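Local coordinates for FrnE protein (Deinococcus radiodurans, PDB 5CO3) that probably acts as a cytoplasmic thiol-disulfide oxidoreductase of the DsbA-like branch of the thioredoxin superfamily, making or rearranging disulfide bonds, at residues E10-V14 with V218-H223; D19-P23 with L132-M137; R30-S34 with A205-L211; P63-R67 with F101-L106; A112-I116 with M128-L132. All coordinates share one frame. Residues are numbered along the deposited sequence.

Contact 1 of 5, residues E10-V14 with V218-H223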
# COMPACT_ATOMS: atom_id res chain seq x y z
N GLU A 10 3.91 9.87 -21.61
CA GLU A 10 3.78 8.47 -21.99
C GLU A 10 3.90 7.55 -20.78
O GLU A 10 4.35 6.40 -20.90
CB GLU A 10 4.84 8.10 -23.03
CG GLU A 10 4.42 8.37 -24.46
CD GLU A 10 3.88 7.13 -25.15
OE1 GLU A 10 4.61 6.11 -25.22
OE2 GLU A 10 2.73 7.18 -25.62
N LYS A 11 3.50 8.04 -19.62
CA LYS A 11 3.54 7.25 -18.40
C LYS A 11 2.16 7.13 -17.76
O LYS A 11 1.31 8.00 -17.93
CB LYS A 11 4.53 7.85 -17.40
CG LYS A 11 5.98 7.60 -17.76
CD LYS A 11 6.66 6.74 -16.71
CE LYS A 11 7.69 5.81 -17.32
NZ LYS A 11 8.46 5.09 -16.27
N ILE A 12 1.96 6.03 -17.04
CA ILE A 12 0.75 5.84 -16.26
C ILE A 12 1.10 5.87 -14.79
O ILE A 12 1.92 5.09 -14.33
CB ILE A 12 0.07 4.50 -16.58
CG1 ILE A 12 -0.47 4.50 -18.01
CG2 ILE A 12 -1.05 4.22 -15.60
CD1 ILE A 12 -0.91 3.13 -18.45
N ARG A 13 0.49 6.79 -14.04
CA ARG A 13 0.74 6.86 -12.61
C ARG A 13 -0.31 6.06 -11.85
O ARG A 13 -1.50 6.19 -12.09
CB ARG A 13 0.74 8.32 -12.13
CG ARG A 13 0.73 8.45 -10.61
CD ARG A 13 1.37 9.76 -10.20
NE ARG A 13 0.59 10.46 -9.18
CZ ARG A 13 -0.50 11.18 -9.44
NH1 ARG A 13 -0.96 11.27 -10.69
NH2 ARG A 13 -1.14 11.79 -8.46
N VAL A 14 0.16 5.21 -10.94
CA VAL A 14 -0.73 4.51 -10.04
C VAL A 14 -0.42 4.92 -8.63
O VAL A 14 0.68 4.67 -8.14
CB VAL A 14 -0.61 2.98 -10.17
CG1 VAL A 14 -1.55 2.29 -9.21
CG2 VAL A 14 -0.90 2.55 -11.62
N VAL A 218 -6.79 3.01 -19.18
CA VAL A 218 -6.06 4.26 -19.07
C VAL A 218 -5.07 4.41 -20.22
O VAL A 218 -5.01 5.48 -20.84
CB VAL A 218 -5.33 4.37 -17.73
CG1 VAL A 218 -4.39 5.57 -17.74
CG2 VAL A 218 -6.33 4.48 -16.60
N TRP A 219 -4.32 3.36 -20.53
CA TRP A 219 -3.39 3.41 -21.66
C TRP A 219 -4.12 3.73 -22.96
O TRP A 219 -3.66 4.55 -23.77
CB TRP A 219 -2.63 2.09 -21.81
CG TRP A 219 -1.65 2.12 -22.93
CD1 TRP A 219 -1.85 1.68 -24.21
CD2 TRP A 219 -0.31 2.64 -22.89
NE1 TRP A 219 -0.72 1.88 -24.96
CE2 TRP A 219 0.24 2.48 -24.18
CE3 TRP A 219 0.47 3.22 -21.89
CZ2 TRP A 219 1.54 2.87 -24.49
CZ3 TRP A 219 1.76 3.61 -22.20
CH2 TRP A 219 2.28 3.43 -23.49
N ALA A 220 -5.26 3.08 -23.16
CA ALA A 220 -6.06 3.28 -24.36
C ALA A 220 -6.48 4.73 -24.50
O ALA A 220 -6.42 5.31 -25.59
CB ALA A 220 -7.26 2.37 -24.34
N GLU A 221 -6.90 5.33 -23.39
CA GLU A 221 -7.36 6.72 -23.41
C GLU A 221 -6.22 7.69 -23.69
O GLU A 221 -6.43 8.75 -24.27
CB GLU A 221 -8.05 7.07 -22.10
CG GLU A 221 -9.35 6.32 -21.90
CD GLU A 221 -10.08 6.75 -20.64
OE1 GLU A 221 -9.71 7.80 -20.07
OE2 GLU A 221 -11.02 6.05 -20.24
N GLN A 222 -5.01 7.32 -23.29
CA GLN A 222 -3.86 8.18 -23.50
C GLN A 222 -3.24 7.95 -24.87
O GLN A 222 -2.41 8.74 -25.33
CB GLN A 222 -2.83 7.96 -22.39
CG GLN A 222 -3.39 8.26 -21.01
CD GLN A 222 -2.34 8.23 -19.93
OE1 GLN A 222 -1.20 7.84 -20.17
NE2 GLN A 222 -2.72 8.66 -18.73
N HIS A 223 -3.66 6.87 -25.53
CA HIS A 223 -3.17 6.55 -26.87
C HIS A 223 -4.30 6.20 -27.82
O HIS A 223 -4.35 5.09 -28.34
CB HIS A 223 -2.19 5.37 -26.81
CG HIS A 223 -1.01 5.62 -25.92
ND1 HIS A 223 -1.12 5.75 -24.56
CD2 HIS A 223 0.30 5.76 -26.21
CE1 HIS A 223 0.08 5.97 -24.04
NE2 HIS A 223 0.96 5.98 -25.02
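Apolar packing carries this contact. Ile12, the first residue of strand 12-18, points its CA-to-CB bond at helix 208-222 and has 81 Å² covered by residues 218-223. Its CD1 lies 3.7 Å from CE3 of Trp219, near the plane of the indole, so the isoleucine meets the ring edge, and its CG1 lies 4.1 Å from CG1 of Val218. The strand and helix segments run roughly antiparallel, at 147° with axes 10.3 Å apart, the spacing of a helix laid on a sheet.

Polar groups lie at the modelled N terminus and at the end of helix 208-222. ND1 of His223 donates a hydrogen bond to the backbone O of Trp219 (2.9 Å), orienting the imidazole at the first residue to leave helical geometry. Glu10, poorly ordered, places OE1 4.0 Å from CH2 of Trp219; its modelled approach to the imidazole is too close to interpret. Backbone hydrogen bonds from Ile12 to Gln44 and Glu46 tie the strand to its sheet neighbour.

With 312 Å² buried and no clear cross-segment hydrogen bond, the chemistry implies that the last turn of helix 208-222 is held against the start of the inner strand 12-18 through Ile12, Val218 and Trp219 by dispersion and water exclusion.

Contact 2 of 5, residues D19-P23 with L132-M137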
# COMPACT_ATOMS: atom_id res chain seq x y z
N ASP A 19 -2.21 0.57 4.35
CA ASP A 19 -1.66 0.48 5.70
C ASP A 19 -0.95 -0.85 5.87
O ASP A 19 -1.40 -1.89 5.40
CB ASP A 19 -2.74 0.63 6.78
CG ASP A 19 -2.16 0.96 8.16
OD1 ASP A 19 -0.92 1.15 8.28
OD2 ASP A 19 -2.94 1.06 9.12
N ILE A 20 0.18 -0.78 6.56
CA ILE A 20 0.97 -1.97 6.87
C ILE A 20 0.15 -2.94 7.72
O ILE A 20 0.31 -4.16 7.61
CB ILE A 20 2.28 -1.58 7.60
CG1 ILE A 20 3.19 -0.82 6.63
CG2 ILE A 20 3.00 -2.80 8.16
CD1 ILE A 20 3.77 0.44 7.18
N ALA A 21 -0.75 -2.40 8.53
CA ALA A 21 -1.57 -3.25 9.41
C ALA A 21 -2.76 -3.91 8.71
O ALA A 21 -3.50 -4.65 9.35
CB ALA A 21 -2.06 -2.44 10.63
N CYS A 22 -2.94 -3.69 7.40
CA CYS A 22 -4.12 -4.24 6.72
C CYS A 22 -3.77 -5.47 5.88
O CYS A 22 -2.99 -5.37 4.94
CB CYS A 22 -4.76 -3.18 5.83
SG CYS A 22 -6.22 -3.78 4.95
N PRO A 23 -4.30 -6.64 6.25
CA PRO A 23 -3.94 -7.86 5.50
C PRO A 23 -4.42 -7.77 4.06
O PRO A 23 -3.78 -8.40 3.20
CB PRO A 23 -4.67 -8.97 6.26
CG PRO A 23 -4.85 -8.39 7.67
CD PRO A 23 -5.13 -6.94 7.43
N LEU A 132 7.96 -4.45 5.13
CA LEU A 132 7.12 -4.15 6.29
C LEU A 132 5.86 -5.01 6.32
O LEU A 132 5.47 -5.51 7.37
CB LEU A 132 6.76 -2.66 6.31
CG LEU A 132 7.97 -1.84 6.76
CD1 LEU A 132 7.80 -0.39 6.32
CD2 LEU A 132 8.14 -1.93 8.29
N LEU A 133 5.23 -5.21 5.17
CA LEU A 133 4.03 -6.05 5.12
C LEU A 133 4.36 -7.47 5.58
O LEU A 133 3.61 -8.07 6.36
CB LEU A 133 3.43 -6.06 3.70
CG LEU A 133 2.75 -4.74 3.31
CD1 LEU A 133 2.47 -4.70 1.79
CD2 LEU A 133 1.45 -4.57 4.11
N ARG A 134 5.49 -8.00 5.12
CA ARG A 134 5.92 -9.33 5.51
C ARG A 134 6.25 -9.39 7.01
O ARG A 134 5.86 -10.32 7.72
CB ARG A 134 7.13 -9.77 4.67
CG ARG A 134 7.58 -11.20 4.92
CD ARG A 134 8.77 -11.57 4.03
NE ARG A 134 9.96 -11.82 4.83
CZ ARG A 134 11.19 -11.40 4.52
NH1 ARG A 134 11.40 -10.70 3.40
NH2 ARG A 134 12.20 -11.69 5.32
N ALA A 135 6.97 -8.38 7.49
CA ALA A 135 7.34 -8.32 8.90
C ALA A 135 6.10 -8.32 9.79
O ALA A 135 6.07 -8.95 10.84
CB ALA A 135 8.17 -7.09 9.16
N TYR A 136 5.07 -7.59 9.38
CA TYR A 136 3.85 -7.47 10.17
C TYR A 136 2.98 -8.73 10.11
O TYR A 136 2.57 -9.28 11.13
CB TYR A 136 3.05 -6.25 9.71
CG TYR A 136 1.85 -5.93 10.58
CD1 TYR A 136 0.66 -6.65 10.49
CD2 TYR A 136 1.91 -4.88 11.49
CE1 TYR A 136 -0.44 -6.35 11.30
CE2 TYR A 136 0.83 -4.57 12.29
CZ TYR A 136 -0.34 -5.30 12.19
OH TYR A 136 -1.40 -4.94 13.00
N MET A 137 2.69 -9.18 8.89
CA MET A 137 1.69 -10.23 8.69
C MET A 137 2.21 -11.64 8.94
O MET A 137 1.44 -12.52 9.27
CB MET A 137 1.15 -10.18 7.25
CG MET A 137 0.43 -8.89 6.90
SD MET A 137 -1.08 -8.64 7.87
CE MET A 137 -1.32 -6.90 7.65
O HOH W 1 -3.88 -5.50 12.03
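Leu132 opens the helical side: its CB is 4.0 Å from CG1 of Ile20, and its backbone O is 3.8 Å from CG2 of the same isoleucine, which has 106 Å² covered by the helix. One residue on, Leu133 brings CD2 to 3.7 Å from the O of Ile20 and 4.1 Å from the O of Asp19, touching the backbone of the opposing turn. That turn is type I, Asp19 to Cys22, closed by Cys22 N to Asp19 O at 3.1 Å. It leads from strand 12-18 into helix 23-38, the place where thioredoxin-like proteins carry the CxxC motif; Cys22 has been seen disulfide-bonded to Cys25 and to Cys244 in structures of this protein, but neither bond is present here.

Tyr136 turns one ring face to the turn, with O of Ile20 and CA of Ala21 over it. CA of Ala21 stands 3.9 Å from the ring centroid and 19° off the normal, a CH-pi contact, while CB of Tyr136 packs at 3.8 Å on CG2 of Ile20. Water 1 bridges the ring's OH (2.7 Å) to O of Ala21 (2.8 Å), to which it donates. Met137 ends the segment with CE tucked against the backbone, 3.2 Å from O of Ile20 and 3.3 Å from N of Pro23, and with SD 3.8 Å from CG of Pro23.

Contact 3 of 5, residues R30-S34 with A205-L211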
# COMPACT_ATOMS: atom_id res chain seq x y z
N ARG A 30 -0.15 -8.02 -4.13
CA ARG A 30 0.11 -9.18 -4.99
C ARG A 30 -0.80 -9.18 -6.22
O ARG A 30 -0.35 -9.45 -7.34
CB ARG A 30 -0.06 -10.49 -4.21
CG ARG A 30 1.10 -10.79 -3.24
CD ARG A 30 2.38 -11.13 -4.00
NE ARG A 30 3.55 -10.95 -3.14
CZ ARG A 30 4.11 -11.92 -2.42
NH1 ARG A 30 3.64 -13.16 -2.48
NH2 ARG A 30 5.16 -11.66 -1.65
N ARG A 31 -2.07 -8.87 -6.02
CA ARG A 31 -3.01 -8.88 -7.15
C ARG A 31 -2.67 -7.79 -8.15
O ARG A 31 -2.76 -8.01 -9.36
CB ARG A 31 -4.45 -8.74 -6.67
CG ARG A 31 -4.90 -9.94 -5.85
CD ARG A 31 -6.32 -9.83 -5.37
NE ARG A 31 -6.73 -11.06 -4.69
CZ ARG A 31 -7.95 -11.27 -4.21
NH1 ARG A 31 -8.88 -10.34 -4.34
NH2 ARG A 31 -8.23 -12.41 -3.60
N PHE A 32 -2.24 -6.63 -7.65
CA PHE A 32 -1.80 -5.57 -8.54
C PHE A 32 -0.53 -5.99 -9.30
O PHE A 32 -0.39 -5.71 -10.50
CB PHE A 32 -1.54 -4.26 -7.77
CG PHE A 32 -0.93 -3.19 -8.64
CD1 PHE A 32 -1.71 -2.50 -9.55
CD2 PHE A 32 0.42 -2.88 -8.55
CE1 PHE A 32 -1.15 -1.52 -10.37
CE2 PHE A 32 0.98 -1.91 -9.36
CZ PHE A 32 0.19 -1.22 -10.27
N GLU A 33 0.38 -6.67 -8.61
CA GLU A 33 1.62 -7.13 -9.23
C GLU A 33 1.32 -8.17 -10.32
O GLU A 33 1.97 -8.17 -11.38
CB GLU A 33 2.58 -7.67 -8.16
CG GLU A 33 3.30 -6.54 -7.44
CD GLU A 33 3.97 -6.96 -6.14
OE1 GLU A 33 3.83 -8.13 -5.73
OE2 GLU A 33 4.64 -6.09 -5.53
N SER A 34 0.31 -9.02 -10.10
CA SER A 34 -0.14 -9.96 -11.14
C SER A 34 -0.67 -9.21 -12.36
O SER A 34 -0.37 -9.56 -13.51
CB SER A 34 -1.21 -10.91 -10.59
OG SER A 34 -1.71 -11.81 -11.58
N ALA A 205 -8.98 -4.71 -2.47
CA ALA A 205 -8.07 -5.63 -3.14
C ALA A 205 -8.77 -6.40 -4.24
O ALA A 205 -9.07 -7.59 -4.09
CB ALA A 205 -7.44 -6.59 -2.13
N GLN A 206 -9.03 -5.73 -5.36
CA GLN A 206 -9.79 -6.33 -6.44
C GLN A 206 -8.96 -7.30 -7.28
O GLN A 206 -7.73 -7.34 -7.20
CB GLN A 206 -10.38 -5.23 -7.33
CG GLN A 206 -11.26 -4.28 -6.56
CD GLN A 206 -12.54 -3.89 -7.28
OE1 GLN A 206 -12.94 -4.53 -8.26
NE2 GLN A 206 -13.18 -2.84 -6.80
N ALA A 207 -9.67 -8.10 -8.09
CA ALA A 207 -9.04 -9.11 -8.93
C ALA A 207 -8.01 -8.50 -9.86
O ALA A 207 -8.15 -7.35 -10.27
CB ALA A 207 -10.11 -9.86 -9.74
N PRO A 208 -6.95 -9.27 -10.19
CA PRO A 208 -5.96 -8.78 -11.15
C PRO A 208 -6.63 -8.35 -12.46
O PRO A 208 -6.24 -7.34 -13.02
CB PRO A 208 -5.05 -9.99 -11.36
CG PRO A 208 -5.20 -10.80 -10.15
CD PRO A 208 -6.60 -10.60 -9.66
N GLU A 209 -7.63 -9.11 -12.91
CA GLU A 209 -8.34 -8.81 -14.15
C GLU A 209 -8.89 -7.39 -14.14
O GLU A 209 -8.82 -6.68 -15.14
CB GLU A 209 -9.47 -9.82 -14.40
CG GLU A 209 -9.00 -11.24 -14.71
CD GLU A 209 -8.61 -12.04 -13.47
OE1 GLU A 209 -8.78 -11.54 -12.33
OE2 GLU A 209 -8.13 -13.18 -13.64
N THR A 210 -9.45 -6.99 -13.00
CA THR A 210 -10.00 -5.65 -12.82
C THR A 210 -8.93 -4.55 -12.89
O THR A 210 -9.09 -3.54 -13.58
CB THR A 210 -10.73 -5.54 -11.46
OG1 THR A 210 -11.82 -6.48 -11.44
CG2 THR A 210 -11.28 -4.15 -11.24
N LEU A 211 -7.83 -4.75 -12.17
CA LEU A 211 -6.71 -3.82 -12.21
C LEU A 211 -6.04 -3.79 -13.59
O LEU A 211 -5.67 -2.72 -14.08
CB LEU A 211 -5.70 -4.17 -11.11
CG LEU A 211 -6.17 -3.88 -9.69
CD1 LEU A 211 -5.30 -4.59 -8.67
CD2 LEU A 211 -6.18 -2.36 -9.44
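Arg31 and Pro208 bring the two backbones closest, with CA atoms 5.0 Å apart. Residues 30-34 are helical throughout, with Ser34 N bonded to Arg30 O at 2.9 Å. The other segment is a loop from Ala205 to Ala207 and turns helical at Pro208; Ala207 holds the N-cap position, and its O accepts from Leu211 N at 3.2 Å.

The tight approach is made by the proline ring: CB of Pro208 is 3.6 Å from O of Arg31 and 3.8 Å from OG of Ser34. One helical turn later, CD1 of Leu211 reaches 3.6 Å from CA of Phe32 and 3.9 Å from its CB, close to the plane of the phenylalanine ring. The stretched side chain of Arg31, with 95 Å² covered, runs along the loop: its CD is 3.4 Å from O of Gln206, and its NH1 gives a weak hydrogen bond to O of Ala205 (2.8 Å, N-H...O angle 126°). The stronger partner of its guanidinium is Glu95, in a salt bridge through NE.

Here the first and last helices of the thioredoxin-like fold meet: helix 23-38, which carries the CxxC motif at its start, packs on helix 208-222 just after the loop that leads out of strand 200-203.

Contact 4 of 5, residues P63-R67 with F101-L106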
# COMPACT_ATOMS: atom_id res chain seq x y z
N PRO A 63 -1.11 -4.97 23.38
CA PRO A 63 -0.64 -6.33 23.68
C PRO A 63 -1.59 -7.47 23.30
O PRO A 63 -1.20 -8.63 23.39
CB PRO A 63 -0.47 -6.30 25.21
CG PRO A 63 -1.47 -5.29 25.67
CD PRO A 63 -1.47 -4.22 24.59
N ILE A 64 -2.82 -7.16 22.90
CA ILE A 64 -3.81 -8.23 22.74
C ILE A 64 -3.66 -8.97 21.42
O ILE A 64 -3.02 -8.49 20.48
CB ILE A 64 -5.25 -7.67 22.87
CG1 ILE A 64 -5.60 -6.76 21.69
CG2 ILE A 64 -5.40 -6.91 24.19
CD1 ILE A 64 -6.94 -6.05 21.88
N ALA A 65 -4.24 -10.17 21.36
CA ALA A 65 -4.19 -10.98 20.15
C ALA A 65 -4.95 -10.28 19.04
O ALA A 65 -5.97 -9.64 19.30
CB ALA A 65 -4.76 -12.35 20.41
N MET A 66 -4.46 -10.40 17.80
CA MET A 66 -5.15 -9.83 16.65
C MET A 66 -6.63 -10.23 16.60
O MET A 66 -7.50 -9.38 16.34
CB MET A 66 -4.47 -10.26 15.36
CG MET A 66 -5.13 -9.68 14.14
SD MET A 66 -4.23 -10.07 12.68
CE MET A 66 -5.19 -9.16 11.46
N ARG A 67 -6.91 -11.50 16.87
CA ARG A 67 -8.30 -11.96 16.87
C ARG A 67 -9.17 -11.14 17.81
O ARG A 67 -10.29 -10.77 17.46
CB ARG A 67 -8.43 -13.43 17.27
CG ARG A 67 -9.89 -13.91 17.29
CD ARG A 67 -10.10 -15.00 18.30
NE ARG A 67 -9.27 -14.77 19.47
CZ ARG A 67 -8.82 -15.73 20.27
NH1 ARG A 67 -9.15 -16.99 20.04
NH2 ARG A 67 -8.05 -15.42 21.30
N PHE A 101 -1.24 -14.80 11.82
CA PHE A 101 -1.97 -13.80 12.56
C PHE A 101 -1.81 -13.99 14.07
O PHE A 101 -1.86 -13.03 14.83
CB PHE A 101 -3.44 -13.82 12.18
CG PHE A 101 -3.75 -13.22 10.83
CD1 PHE A 101 -3.04 -12.12 10.36
CD2 PHE A 101 -4.75 -13.76 10.05
CE1 PHE A 101 -3.34 -11.57 9.12
CE2 PHE A 101 -5.05 -13.22 8.80
CZ PHE A 101 -4.36 -12.12 8.35
N ASP A 102 -1.60 -15.24 14.50
CA ASP A 102 -1.39 -15.55 15.92
C ASP A 102 -0.14 -14.88 16.47
O ASP A 102 0.01 -14.76 17.69
CB ASP A 102 -1.28 -17.06 16.11
CG ASP A 102 -0.25 -17.68 15.19
OD1 ASP A 102 -0.43 -17.58 13.96
OD2 ASP A 102 0.75 -18.23 15.67
N ARG A 103 0.76 -14.44 15.58
CA ARG A 103 2.00 -13.77 15.99
C ARG A 103 1.98 -12.26 15.78
O ARG A 103 2.94 -11.55 16.13
CB ARG A 103 3.20 -14.36 15.23
CG ARG A 103 3.27 -15.88 15.26
CD ARG A 103 4.70 -16.39 15.15
NE ARG A 103 5.37 -15.98 13.92
CZ ARG A 103 5.66 -16.80 12.90
NH1 ARG A 103 5.32 -18.08 12.95
NH2 ARG A 103 6.28 -16.32 11.83
N VAL A 104 0.89 -11.75 15.21
CA VAL A 104 0.80 -10.34 14.84
C VAL A 104 0.92 -9.44 16.06
O VAL A 104 0.29 -9.68 17.10
CB VAL A 104 -0.52 -10.04 14.10
CG1 VAL A 104 -0.89 -8.57 14.20
CG2 VAL A 104 -0.36 -10.44 12.62
N LYS A 105 1.74 -8.40 15.92
CA LYS A 105 1.90 -7.39 16.98
C LYS A 105 1.12 -6.16 16.59
O LYS A 105 1.41 -5.53 15.56
CB LYS A 105 3.38 -7.06 17.18
CG LYS A 105 4.24 -8.28 17.44
CD LYS A 105 3.86 -8.98 18.74
CE LYS A 105 4.89 -10.08 19.07
NZ LYS A 105 4.96 -11.12 17.96
N LEU A 106 0.10 -5.83 17.38
CA LEU A 106 -0.81 -4.74 17.00
C LEU A 106 -0.17 -3.39 17.30
O LEU A 106 -0.47 -2.75 18.32
CB LEU A 106 -2.15 -4.89 17.73
CG LEU A 106 -2.98 -6.11 17.34
CD1 LEU A 106 -4.22 -6.21 18.23
CD2 LEU A 106 -3.37 -6.05 15.87
O HOH W 2 -0.60 -7.79 19.45
O HOH W 3 -1.94 -11.69 17.30
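The short antiparallel pair 61-62 and 106-107 closes the excursion that holds helices 66-74 and 78-93, within the DsbA-like helical region, and this contact continues that closure. Met66, at the start of helix 66-74, has 111 Å² covered. Its fully extended side chain (chi1-chi3 all t) carries SD to 3.3 Å from CD1 of Phe101 and 3.9 Å from CG2 of Val104. The sulfur is 4.0 Å from the Phe101 ring centroid and 41° off the normal, an oblique Met-aromatic contact, whereas CE sits over the ring face, 4.2 Å from the centroid, in a CH-pi contact. Leu106 fills the other end: its CD1 is 3.8 Å from CG1 and 3.4 Å from O of Ile64.

Two waters join the backbones. Water 3 accepts from Met66 N (2.9 Å) and donates to Phe101 O (2.8 Å) and Val104 O (3.0 Å). Water 2 accepts from Leu106 N (2.9 Å) and can donate to Ile64 O (2.7 Å), though acceptors in reach outnumber its protons. Pro23 and Leu85 touch both Met66 and Phe101.

Chemically, apolar and sulfur-aromatic packing joins the side chains, while water satisfies main-chain groups that lack direct hydrogen bonds across the gap.

Contact 5 of 5, residues A112-I116 with M128-L132. With GOL (glycerol), chain B.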
# COMPACT_ATOMS: atom_id res chain seq x y z
N ALA A 112 6.54 3.29 10.81
CA ALA A 112 6.74 2.41 9.67
C ALA A 112 6.42 3.15 8.38
O ALA A 112 7.16 3.04 7.40
CB ALA A 112 5.86 1.19 9.81
N HIS A 113 5.33 3.92 8.37
CA HIS A 113 5.00 4.71 7.18
C HIS A 113 6.07 5.75 6.89
O HIS A 113 6.37 6.03 5.73
CB HIS A 113 3.62 5.37 7.33
CG HIS A 113 2.49 4.42 7.09
ND1 HIS A 113 2.17 3.93 5.84
CD2 HIS A 113 1.59 3.88 7.94
CE1 HIS A 113 1.14 3.12 5.93
NE2 HIS A 113 0.76 3.07 7.20
N GLN A 114 6.65 6.31 7.95
CA GLN A 114 7.75 7.25 7.78
C GLN A 114 8.96 6.59 7.11
O GLN A 114 9.62 7.18 6.25
CB GLN A 114 8.18 7.84 9.13
CG GLN A 114 7.25 8.94 9.62
CD GLN A 114 7.65 9.49 11.00
OE1 GLN A 114 8.77 9.97 11.18
NE2 GLN A 114 6.75 9.40 11.97
N LEU A 115 9.24 5.35 7.51
CA LEU A 115 10.36 4.60 6.94
C LEU A 115 10.14 4.37 5.44
O LEU A 115 11.08 4.43 4.64
CB LEU A 115 10.54 3.27 7.66
CG LEU A 115 11.68 2.40 7.12
CD1 LEU A 115 12.98 3.18 7.07
CD2 LEU A 115 11.83 1.13 7.95
N ILE A 116 8.90 4.12 5.06
CA ILE A 116 8.63 3.92 3.65
C ILE A 116 8.90 5.21 2.87
O ILE A 116 9.50 5.20 1.79
CB ILE A 116 7.20 3.44 3.41
CG1 ILE A 116 7.02 2.05 4.00
CG2 ILE A 116 6.97 3.31 1.91
CD1 ILE A 116 5.58 1.59 4.14
N MET A 128 10.58 -1.45 0.54
CA MET A 128 10.36 -1.17 1.96
C MET A 128 8.94 -1.54 2.36
O MET A 128 8.74 -2.16 3.41
CB MET A 128 10.62 0.30 2.28
CG MET A 128 10.80 0.59 3.78
SD MET A 128 12.30 -0.18 4.46
CE MET A 128 11.64 -1.58 5.35
N LYS A 129 7.97 -1.17 1.52
CA LYS A 129 6.57 -1.49 1.80
C LYS A 129 6.40 -3.01 1.90
O LYS A 129 5.82 -3.52 2.86
CB LYS A 129 5.64 -0.92 0.71
CG LYS A 129 4.19 -1.38 0.83
CD LYS A 129 3.46 -0.67 1.97
CE LYS A 129 2.00 -1.10 2.03
NZ LYS A 129 1.24 -0.40 3.10
N GLU A 130 6.94 -3.71 0.91
CA GLU A 130 6.92 -5.17 0.88
C GLU A 130 7.50 -5.79 2.15
O GLU A 130 6.88 -6.66 2.77
CB GLU A 130 7.68 -5.65 -0.36
CG GLU A 130 7.91 -7.16 -0.43
CD GLU A 130 6.66 -7.91 -0.87
OE1 GLU A 130 5.77 -7.29 -1.49
OE2 GLU A 130 6.57 -9.12 -0.59
N ARG A 131 8.69 -5.32 2.55
CA ARG A 131 9.38 -5.83 3.73
C ARG A 131 8.56 -5.64 4.99
O ARG A 131 8.46 -6.54 5.81
CB ARG A 131 10.73 -5.14 3.90
CG ARG A 131 11.59 -5.78 5.01
CD ARG A 131 11.95 -7.21 4.62
NE ARG A 131 12.51 -8.02 5.71
CZ ARG A 131 11.78 -8.71 6.59
NH1 ARG A 131 10.45 -8.66 6.55
NH2 ARG A 131 12.39 -9.44 7.51
N LEU A 132 7.96 -4.45 5.13
CA LEU A 132 7.12 -4.15 6.29
C LEU A 132 5.86 -5.01 6.32
O LEU A 132 5.47 -5.51 7.37
CB LEU A 132 6.76 -2.66 6.31
CG LEU A 132 7.97 -1.84 6.76
CD1 LEU A 132 7.80 -0.39 6.32
CD2 LEU A 132 8.14 -1.93 8.29
C1 GOL B . 2.98 2.97 2.30
O1 GOL B . 1.71 2.57 2.76
C2 GOL B . 3.15 4.48 2.46
O2 GOL B . 3.48 4.90 3.78
C3 GOL B . 4.14 4.99 1.41
O3 GOL B . 4.58 6.29 1.72
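Ile116, with 76 Å² covered, is the residue on which helices 110-121 and 125-137 meet. Its CG1 lies 3.5 Å from CD1 of Leu132 and 4.1 Å from CG of Met128, and its CD1 is 3.8 Å from CD of Lys129, so three residues of the facing helix contact this one side chain. Leu132 (60 Å²) also reaches back one turn: its CD1 is 3.7 Å from O and its CD2 4.2 Å from CB of Ala112. At the other end Met128 (56 Å²) places SD 3.8 Å from CG of Leu115, and the CA atoms of Ile116 and Met128 are only 5.6 Å apart, against 7.4 Å for Ala112 and Leu132. The helix segments run antiparallel, at 151° with axes 9.8 Å apart.

Beside this apolar seam a glycerol, probably from the crystallisation liquor, occupies a pocket with polar walls and an apolar one, its C3 3.3 Å from CG2 of Ile116. Its O2 is hydrogen-bonded to ND1 of His113 (2.6 Å), its O1 accepts from NZ of Lys129 (3.0 Å), and Ser51 binds it as well. Lys129 also bonds Ser18, and NE2 of His113 bonds Asp19.

The pair forms a helical hairpin in the DsbA-like helical domain: helix 146-156 packs on Met128 and Leu132, helix 160-169 on Leu115, helix 173-186 on His113, and Ile20 of the loop after strand 12-18 touches Ala112 and Ile116.

How the contacts relate
Contact 1 joins the modelled N terminus to the end of helix 208-222, and the other four nest within it. Contacts 1 and 3 (centres 17 Å apart) share helix 208-222 and meet through Val14 and Phe32. Contacts 2 and 5 (9 Å between centres) share Leu132 on helix 125-137, while contact 4, 12 Å from contact 2, touches it where Tyr136 packs on residues 104-106 and Pro23 on Phe101. Contacts 2 and 3 cross along the chain without touching. An Arg30-Glu130 salt bridge joins contacts 3 and 5. Contacts 2, 4 and 5 thus place the helical region beside the CxxC turn, the probable redox site; contacts 1 and 4 lie on opposite sides, centres about 41 Å apart.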